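Local coordinates for putative hyaluronoglucosaminidase (Clostridium perfringens, PDB 6PWI), which belongs to glycoside hydrolase family 84 and probably has hexosaminidase activity, this chain holding the catalytic barrel, the domain before it and the helices that follow, at residues A[35-40]-A[452-457]; A[171-176]-A[442-447]; A[224-229]-A[272-277]. All coordinates share one frame; numbering follows the deposited sequence.

Interaction 1: residues A[35-40]-A[452-457]; sequences EIYPIP and DKSWKD
The first torsions of Tyr-37 and Asp-457 turn each side chain into the gap between loop and helix: CG stands anti to the carbonyl carbon in both, with chi1 -82° in the tyrosine and -69° in the aspartate. The phenol leads with its hydroxyl, and Tyr-37 OH donates to Asp-457 OD2 at 2.5 Å, this oxygen sitting at the ring edge with ring and carboxylate planes 62° apart. The hydroxyl meets the anti lone pair of Asp-457 OD2. The syn lone pair of the same oxygen takes Lys-453 NZ, 2.9 Å from Asp-457 OD2 and one helical turn earlier, so two donors hold the carboxylate. A tyrosine suits this place because it spans the gap with a flat ring, Tyr-37 CE1 passing 4.0 Å from Ser-454 OG, and still ends in a donor. Glu-35 OE1 comes within 3.6 Å of Asp-457 OD2, a pairing of like charges that nearby lysines probably ease: Lys-453 holds the aspartate, and Lys-460 forms a salt bridge with Glu-35 OE2. Ser-454 OG is bonded to Asp-441 of helix 433-444. Such a contact is part of a domain interface, where the loop leading into the N-terminal alpha/beta domain rests on helix 451-462, just beyond the last helix of the catalytic (beta/alpha)8 barrel.

Interaction 2: residues A[171-176]-A[442-447]; sequences IEDYSD and YGWNRA
The indole of Trp-444 carries the backbone and side chain around Tyr-174 and Ser-175 on one face: Ser-175 CB makes a CH-pi contact 3.7 Å from the centroid of the six-membered ring, and the Tyr-174 carbonyl lies beside it toward the rim. At the indole edge, in the ring plane, sits the carboxylate of Asp-173, turned 81° against the ring. Trp-444 NE1 donates to Asp-173 OD1 at 2.9 Å, approaching from above the carboxylate plane, 45° out of it. The backbone N of Tyr-174 reaches that oxygen from the same face, and Gln-41 N adds a further bond, so three N-H groups converge on this one buried oxygen. Tryptophan suits the place because it offers the backbone a broad face and Asp-173 an N-H at its edge. The CB of Trp-444 leads away from the strand, but chi1 of -179° puts CG beside its own carbonyl and brings the ring back against the strand.

Here the last strand of the N-terminal domain meets the C-terminal end of helix 433-444, the final helix of the (beta/alpha)8 barrel, just before the chain enters the first barrel strand, 179-184. At such an end carbonyls lack helical donors, and Asp-176 N supplies one to Trp-444 O at 2.7 Å. An aspartate is apt because its side chain answers in turn: Arg-446 N donates to the anti lone pair of Asp-176 OD2 at 2.9 Å, and a water links OD2 to Ala-447 N. One face of the Arg-446 guanidinium lies against Asp-176 CB and O, while its NH2 bonds to Phe-418 O and the group makes a cation-pi contact with the Phe-418 ring.

Interaction 3: residues A[224-229]-A[272-277]; sequences KWREPY and KADLEK
Arg-226 and Asp-274 form a side-on salt bridge, the tight half of the contact: Arg-226 NE donates to Asp-274 OD1 at 3.0 Å and Arg-226 NH2 to Asp-274 OD2 at 2.9 Å. Both oxygens lie almost in the guanidinium plane, yet each is met from above the carboxylate plane, the two flat groups being 39° apart. Arginine suits the task, since its chain, extended from CG to NE, spans the gap and its third nitrogen, NH1, turns to Asp-261 O, while Asp-274 OD2 also accepts from Asn-264 N. CZ2 of Trp-225 lies over the centre of one guanidinium face, which probably limits its rotation, and the ring edge points at the carbonyl of Asp-274 (Trp-225 CH2 to Asp-274 O 4.0 Å). The other side is looser. The exposed Lys-277 only brushes the aliphatic part of the arginine, its CD 4.2 Å from Arg-226 CG, and Lys-277 NZ stays 5.3 Å from Arg-226 NE, a separation consistent with their like charges. A water spans the backbones there, donating to both Arg-226 O and Lys-277 O. In the barrel domain, segment 224-229 belongs to the loop between strand 210-213 and helix 231-247; it leans on the first half of helix 268-286, with Trp-225 also touching Ile-278 and lying, side chain to side chain, about 9 Å from Asp-299, the predicted proton donor beyond strand 293-296.

The three contacts are nested along the chain: interaction 3 lies inside the loop closed by interaction 2, which lies inside that of interaction 1. Interactions 1 and 2 are neighbours, their centres 12 Å apart, and together they join the N-terminal alpha/beta domain to the consecutive helices 433-444 and 451-462. They touch directly, with a probable hydrogen bond from Asn-445 ND2 to Ile-39 O (2.7 Å) and Pro-38 packed on Trp-444. Interaction 3 stands apart, its centre about 45 Å and 40 Å from those of interactions 1 and 2. It lies wholly within the catalytic barrel domain, between a loop and a helix outside its strands, so the first two concern domain packing and the third the region near the predicted active site.

Interaction 1: residues A[35-40]-A[452-457]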
# COMPACT_ATOMS: atom_id res chain seq x y z
N GLU A 35 0.34 18.23 -8.33
CA GLU A 35 0.57 16.80 -8.28
C GLU A 35 -0.39 16.18 -7.27
O GLU A 35 -0.32 16.47 -6.07
CB GLU A 35 2.03 16.51 -7.94
CG GLU A 35 2.32 15.04 -7.68
CD GLU A 35 3.79 14.75 -7.40
OE1 GLU A 35 4.61 14.93 -8.33
OE2 GLU A 35 4.11 14.37 -6.26
N ILE A 36 -1.31 15.35 -7.78
CA ILE A 36 -2.29 14.67 -6.95
C ILE A 36 -2.19 13.16 -7.19
O ILE A 36 -2.28 12.71 -8.33
CB ILE A 36 -3.70 15.20 -7.26
CG1 ILE A 36 -3.82 16.69 -6.96
CG2 ILE A 36 -4.75 14.40 -6.51
CD1 ILE A 36 -4.99 17.35 -7.64
N TYR A 37 -2.02 12.41 -6.10
CA TYR A 37 -2.04 10.95 -6.14
C TYR A 37 -3.13 10.44 -5.21
O TYR A 37 -3.28 10.96 -4.10
CB TYR A 37 -0.68 10.38 -5.74
CG TYR A 37 0.34 10.35 -6.85
CD1 TYR A 37 0.33 9.33 -7.79
CD2 TYR A 37 1.30 11.35 -6.97
CE1 TYR A 37 1.25 9.30 -8.82
CE2 TYR A 37 2.23 11.34 -8.00
CZ TYR A 37 2.20 10.31 -8.93
OH TYR A 37 3.11 10.27 -9.95
N PRO A 38 -3.90 9.40 -5.59
CA PRO A 38 -3.78 8.76 -6.90
C PRO A 38 -4.16 9.73 -8.01
O PRO A 38 -4.81 10.74 -7.75
CB PRO A 38 -4.82 7.63 -6.83
CG PRO A 38 -4.99 7.38 -5.35
CD PRO A 38 -4.92 8.77 -4.74
N ILE A 39 -3.74 9.42 -9.24
CA ILE A 39 -3.98 10.28 -10.40
C ILE A 39 -5.49 10.38 -10.61
O ILE A 39 -6.15 9.38 -10.87
CB ILE A 39 -3.27 9.74 -11.66
CG1 ILE A 39 -1.76 9.56 -11.46
CG2 ILE A 39 -3.59 10.61 -12.86
CD1 ILE A 39 -1.00 10.86 -11.30
N PRO A 40 -6.07 11.60 -10.54
CA PRO A 40 -7.52 11.76 -10.68
C PRO A 40 -7.94 11.30 -12.07
O PRO A 40 -7.17 11.42 -13.03
CB PRO A 40 -7.73 13.27 -10.51
CG PRO A 40 -6.51 13.71 -9.74
CD PRO A 40 -5.39 12.88 -10.33
N ASP A 452 6.81 3.80 -13.14
CA ASP A 452 8.12 4.41 -12.91
C ASP A 452 7.97 5.76 -12.20
O ASP A 452 8.75 6.07 -11.30
CB ASP A 452 8.95 4.51 -14.20
CG ASP A 452 9.41 3.17 -14.74
OD1 ASP A 452 9.42 2.19 -13.97
OD2 ASP A 452 9.75 3.10 -15.94
N LYS A 453 6.98 6.55 -12.62
CA LYS A 453 6.82 7.91 -12.15
C LYS A 453 6.21 7.89 -10.75
O LYS A 453 6.66 8.61 -9.86
CB LYS A 453 5.97 8.70 -13.15
CG LYS A 453 5.74 10.16 -12.79
CD LYS A 453 5.11 10.96 -13.92
CE LYS A 453 4.34 12.17 -13.45
NZ LYS A 453 5.08 12.88 -12.38
N SER A 454 5.19 7.04 -10.57
CA SER A 454 4.49 6.87 -9.31
C SER A 454 5.48 6.46 -8.22
O SER A 454 5.48 7.02 -7.12
CB SER A 454 3.39 5.87 -9.48
OG SER A 454 2.73 5.66 -8.25
N TRP A 455 6.32 5.47 -8.54
CA TRP A 455 7.34 5.00 -7.62
C TRP A 455 8.23 6.17 -7.18
O TRP A 455 8.45 6.38 -6.00
CB TRP A 455 8.13 3.88 -8.30
CG TRP A 455 9.21 3.27 -7.45
CD1 TRP A 455 9.09 2.76 -6.19
CD2 TRP A 455 10.57 3.07 -7.84
NE1 TRP A 455 10.29 2.27 -5.76
CE2 TRP A 455 11.22 2.44 -6.75
CE3 TRP A 455 11.31 3.35 -9.00
CZ2 TRP A 455 12.57 2.10 -6.80
CZ3 TRP A 455 12.64 3.02 -9.05
CH2 TRP A 455 13.26 2.40 -7.96
N LYS A 456 8.72 6.94 -8.16
CA LYS A 456 9.63 8.04 -7.87
C LYS A 456 8.92 9.12 -7.04
O LYS A 456 9.50 9.68 -6.11
CB LYS A 456 10.20 8.59 -9.18
CG LYS A 456 11.35 9.58 -9.02
CD LYS A 456 11.64 10.40 -10.26
CE LYS A 456 12.73 11.41 -10.02
NZ LYS A 456 12.83 12.39 -11.13
N ASP A 457 7.66 9.40 -7.38
CA ASP A 457 6.96 10.51 -6.76
C ASP A 457 6.62 10.18 -5.31
O ASP A 457 6.45 11.09 -4.50
CB ASP A 457 5.73 10.94 -7.56
CG ASP A 457 6.08 11.61 -8.88
OD1 ASP A 457 7.23 12.09 -9.02
OD2 ASP A 457 5.20 11.64 -9.77

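Interaction 2: residues A[171-176]-A[442-447]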
# COMPACT_ATOMS: atom_id res chain seq x y z
N ILE A 171 -12.24 18.82 -10.52
CA ILE A 171 -11.88 17.41 -10.49
C ILE A 171 -13.16 16.60 -10.62
O ILE A 171 -14.10 16.82 -9.86
CB ILE A 171 -11.12 17.05 -9.19
CG1 ILE A 171 -9.82 17.84 -9.02
CG2 ILE A 171 -10.86 15.55 -9.12
CD1 ILE A 171 -9.20 17.70 -7.65
N GLU A 172 -13.20 15.68 -11.59
CA GLU A 172 -14.28 14.71 -11.66
C GLU A 172 -13.68 13.32 -11.46
O GLU A 172 -13.15 12.73 -12.40
CB GLU A 172 -15.03 14.83 -12.99
CG GLU A 172 -15.71 16.17 -13.20
CD GLU A 172 -16.07 16.49 -14.65
OE1 GLU A 172 -15.26 17.18 -15.32
OE2 GLU A 172 -17.15 16.04 -15.10
N ASP A 173 -13.77 12.81 -10.23
CA ASP A 173 -12.95 11.67 -9.84
C ASP A 173 -13.81 10.47 -9.45
O ASP A 173 -14.96 10.62 -9.05
CB ASP A 173 -11.96 12.05 -8.74
CG ASP A 173 -10.64 11.31 -8.82
OD1 ASP A 173 -10.53 10.36 -9.65
OD2 ASP A 173 -9.72 11.67 -8.06
N TYR A 174 -13.22 9.29 -9.59
CA TYR A 174 -13.82 8.04 -9.15
C TYR A 174 -12.75 6.95 -9.09
O TYR A 174 -11.65 7.14 -9.59
CB TYR A 174 -14.97 7.65 -10.07
CG TYR A 174 -14.55 7.32 -11.48
CD1 TYR A 174 -14.11 6.06 -11.82
CD2 TYR A 174 -14.61 8.29 -12.47
CE1 TYR A 174 -13.72 5.76 -13.12
CE2 TYR A 174 -14.24 8.01 -13.78
CZ TYR A 174 -13.79 6.74 -14.10
OH TYR A 174 -13.43 6.48 -15.38
N SER A 175 -13.11 5.81 -8.50
CA SER A 175 -12.19 4.70 -8.35
C SER A 175 -12.55 3.60 -9.33
O SER A 175 -13.72 3.28 -9.52
CB SER A 175 -12.20 4.17 -6.94
OG SER A 175 -11.27 3.10 -6.82
N ASP A 176 -11.51 3.01 -9.94
CA ASP A 176 -11.67 1.84 -10.78
C ASP A 176 -12.01 0.64 -9.91
O ASP A 176 -12.85 -0.17 -10.28
CB ASP A 176 -10.45 1.62 -11.68
CG ASP A 176 -10.41 2.59 -12.85
OD1 ASP A 176 -11.47 2.77 -13.49
OD2 ASP A 176 -9.32 3.16 -13.09
N TYR A 442 -2.61 2.62 -8.17
CA TYR A 442 -3.08 1.66 -9.15
C TYR A 442 -4.53 1.27 -8.88
O TYR A 442 -5.32 1.14 -9.81
CB TYR A 442 -2.18 0.42 -9.16
CG TYR A 442 -2.64 -0.71 -10.04
CD1 TYR A 442 -2.67 -0.59 -11.42
CD2 TYR A 442 -3.03 -1.92 -9.50
CE1 TYR A 442 -3.08 -1.63 -12.24
CE2 TYR A 442 -3.43 -2.98 -10.30
CZ TYR A 442 -3.46 -2.83 -11.67
OH TYR A 442 -3.87 -3.87 -12.46
N GLY A 443 -4.87 1.08 -7.60
CA GLY A 443 -6.19 0.63 -7.22
C GLY A 443 -7.26 1.65 -7.59
O GLY A 443 -8.37 1.26 -7.99
N TRP A 444 -6.92 2.94 -7.46
CA TRP A 444 -7.83 4.04 -7.72
C TRP A 444 -7.99 4.27 -9.22
O TRP A 444 -9.12 4.27 -9.73
CB TRP A 444 -7.39 5.31 -6.99
CG TRP A 444 -8.33 6.46 -7.20
CD1 TRP A 444 -8.27 7.40 -8.19
CD2 TRP A 444 -9.49 6.80 -6.42
NE1 TRP A 444 -9.30 8.28 -8.09
CE2 TRP A 444 -10.07 7.95 -7.01
CE3 TRP A 444 -10.10 6.25 -5.28
CZ2 TRP A 444 -11.23 8.55 -6.50
CZ3 TRP A 444 -11.25 6.84 -4.79
CH2 TRP A 444 -11.80 7.97 -5.39
N ASN A 445 -6.86 4.45 -9.91
CA ASN A 445 -6.82 4.79 -11.33
C ASN A 445 -5.89 3.82 -12.05
O ASN A 445 -4.67 4.03 -12.04
CB ASN A 445 -6.34 6.23 -11.55
CG ASN A 445 -6.40 6.68 -12.99
OD1 ASN A 445 -6.34 5.88 -13.92
ND2 ASN A 445 -6.51 7.99 -13.20
N ARG A 446 -6.46 2.81 -12.72
CA ARG A 446 -5.68 1.75 -13.32
C ARG A 446 -4.97 2.20 -14.59
O ARG A 446 -3.77 2.01 -14.73
CB ARG A 446 -6.53 0.50 -13.55
CG ARG A 446 -6.66 -0.37 -12.32
CD ARG A 446 -7.73 -1.40 -12.61
NE ARG A 446 -8.51 -1.79 -11.44
CZ ARG A 446 -9.68 -2.42 -11.53
NH1 ARG A 446 -10.19 -2.69 -12.72
NH2 ARG A 446 -10.34 -2.76 -10.43
N ALA A 447 -5.72 2.77 -15.54
CA ALA A 447 -5.15 3.04 -16.86
C ALA A 447 -4.00 4.04 -16.77
O ALA A 447 -3.02 3.91 -17.50
CB ALA A 447 -6.22 3.51 -17.81
O HOH W 1 -8.57 3.16 -15.51

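Interaction 3: residues A[224-229]-A[272-277]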
# COMPACT_ATOMS: atom_id res chain seq x y z
N LYS A 224 -9.15 -19.80 19.10
CA LYS A 224 -9.94 -19.36 20.23
C LYS A 224 -10.99 -18.36 19.75
O LYS A 224 -11.33 -17.43 20.48
CB LYS A 224 -9.06 -18.74 21.33
CG LYS A 224 -8.10 -19.69 22.05
CD LYS A 224 -7.72 -19.17 23.42
CE LYS A 224 -6.61 -19.95 24.10
NZ LYS A 224 -5.27 -19.52 23.62
N TRP A 225 -11.49 -18.55 18.53
CA TRP A 225 -12.43 -17.60 17.95
C TRP A 225 -13.73 -17.54 18.74
O TRP A 225 -14.43 -16.53 18.68
CB TRP A 225 -12.68 -17.87 16.46
CG TRP A 225 -13.34 -19.17 16.14
CD1 TRP A 225 -12.72 -20.32 15.72
CD2 TRP A 225 -14.75 -19.47 16.16
NE1 TRP A 225 -13.64 -21.31 15.49
CE2 TRP A 225 -14.89 -20.82 15.76
CE3 TRP A 225 -15.90 -18.75 16.49
CZ2 TRP A 225 -16.14 -21.45 15.68
CZ3 TRP A 225 -17.13 -19.36 16.41
CH2 TRP A 225 -17.25 -20.70 16.01
N ARG A 226 -14.04 -18.61 19.48
CA ARG A 226 -15.27 -18.70 20.25
C ARG A 226 -15.23 -17.73 21.43
O ARG A 226 -16.23 -17.09 21.75
CB ARG A 226 -15.53 -20.13 20.71
CG ARG A 226 -16.17 -21.00 19.65
CD ARG A 226 -16.00 -22.46 20.02
NE ARG A 226 -16.58 -23.30 18.98
CZ ARG A 226 -15.88 -24.08 18.17
NH1 ARG A 226 -14.56 -24.14 18.28
NH2 ARG A 226 -16.49 -24.80 17.24
N GLU A 227 -14.05 -17.61 22.04
CA GLU A 227 -13.87 -16.86 23.27
C GLU A 227 -13.80 -15.36 22.97
O GLU A 227 -13.08 -14.95 22.07
CB GLU A 227 -12.61 -17.34 23.99
CG GLU A 227 -12.61 -18.85 24.22
CD GLU A 227 -11.34 -19.43 24.82
OE1 GLU A 227 -10.47 -18.65 25.27
OE2 GLU A 227 -11.23 -20.68 24.84
N PRO A 228 -14.53 -14.50 23.71
CA PRO A 228 -14.38 -13.05 23.56
C PRO A 228 -12.93 -12.62 23.76
O PRO A 228 -12.17 -13.26 24.49
CB PRO A 228 -15.28 -12.47 24.66
CG PRO A 228 -16.30 -13.57 24.94
CD PRO A 228 -15.56 -14.87 24.70
N TYR A 229 -12.53 -11.54 23.08
CA TYR A 229 -11.25 -10.89 23.30
C TYR A 229 -11.18 -10.43 24.75
O TYR A 229 -12.17 -9.91 25.27
CB TYR A 229 -11.11 -9.66 22.39
CG TYR A 229 -10.51 -9.90 21.02
CD1 TYR A 229 -9.14 -10.06 20.87
CD2 TYR A 229 -11.29 -9.92 19.88
CE1 TYR A 229 -8.56 -10.26 19.62
CE2 TYR A 229 -10.74 -10.13 18.63
CZ TYR A 229 -9.37 -10.30 18.49
OH TYR A 229 -8.81 -10.52 17.27
N LYS A 272 -26.23 -24.61 15.42
CA LYS A 272 -26.92 -23.47 16.00
C LYS A 272 -26.12 -22.94 17.19
O LYS A 272 -26.05 -21.73 17.40
CB LYS A 272 -28.36 -23.82 16.41
N ALA A 273 -25.51 -23.86 17.95
CA ALA A 273 -24.73 -23.49 19.12
C ALA A 273 -23.50 -22.68 18.68
O ALA A 273 -23.17 -21.67 19.30
CB ALA A 273 -24.34 -24.72 19.91
N ASP A 274 -22.88 -23.12 17.58
CA ASP A 274 -21.67 -22.51 17.06
C ASP A 274 -21.98 -21.21 16.32
O ASP A 274 -21.17 -20.28 16.34
CB ASP A 274 -20.84 -23.52 16.25
CG ASP A 274 -19.77 -24.22 17.07
OD1 ASP A 274 -19.43 -23.71 18.17
OD2 ASP A 274 -19.26 -25.26 16.61
N LEU A 275 -23.15 -21.12 15.69
CA LEU A 275 -23.54 -19.90 15.01
C LEU A 275 -23.79 -18.78 16.02
O LEU A 275 -23.59 -17.61 15.71
CB LEU A 275 -24.77 -20.14 14.13
CG LEU A 275 -25.26 -18.90 13.37
CD1 LEU A 275 -24.21 -18.41 12.39
CD2 LEU A 275 -26.58 -19.17 12.67
N GLU A 276 -24.21 -19.16 17.24
CA GLU A 276 -24.47 -18.22 18.31
C GLU A 276 -23.17 -17.54 18.72
O GLU A 276 -23.15 -16.34 19.00
CB GLU A 276 -25.09 -18.93 19.52
CG GLU A 276 -26.60 -19.08 19.43
CD GLU A 276 -27.29 -19.57 20.70
OE1 GLU A 276 -26.66 -19.55 21.78
OE2 GLU A 276 -28.47 -19.98 20.60
N LYS A 277 -22.09 -18.33 18.75
CA LYS A 277 -20.80 -17.87 19.23
C LYS A 277 -20.14 -16.95 18.21
O LYS A 277 -19.65 -15.88 18.57
CB LYS A 277 -19.90 -19.04 19.62
CG LYS A 277 -20.61 -20.13 20.41
CD LYS A 277 -19.86 -20.61 21.62
CE LYS A 277 -20.71 -21.58 22.42
NZ LYS A 277 -19.86 -22.59 23.08
O HOH W 2 -18.43 -15.87 21.00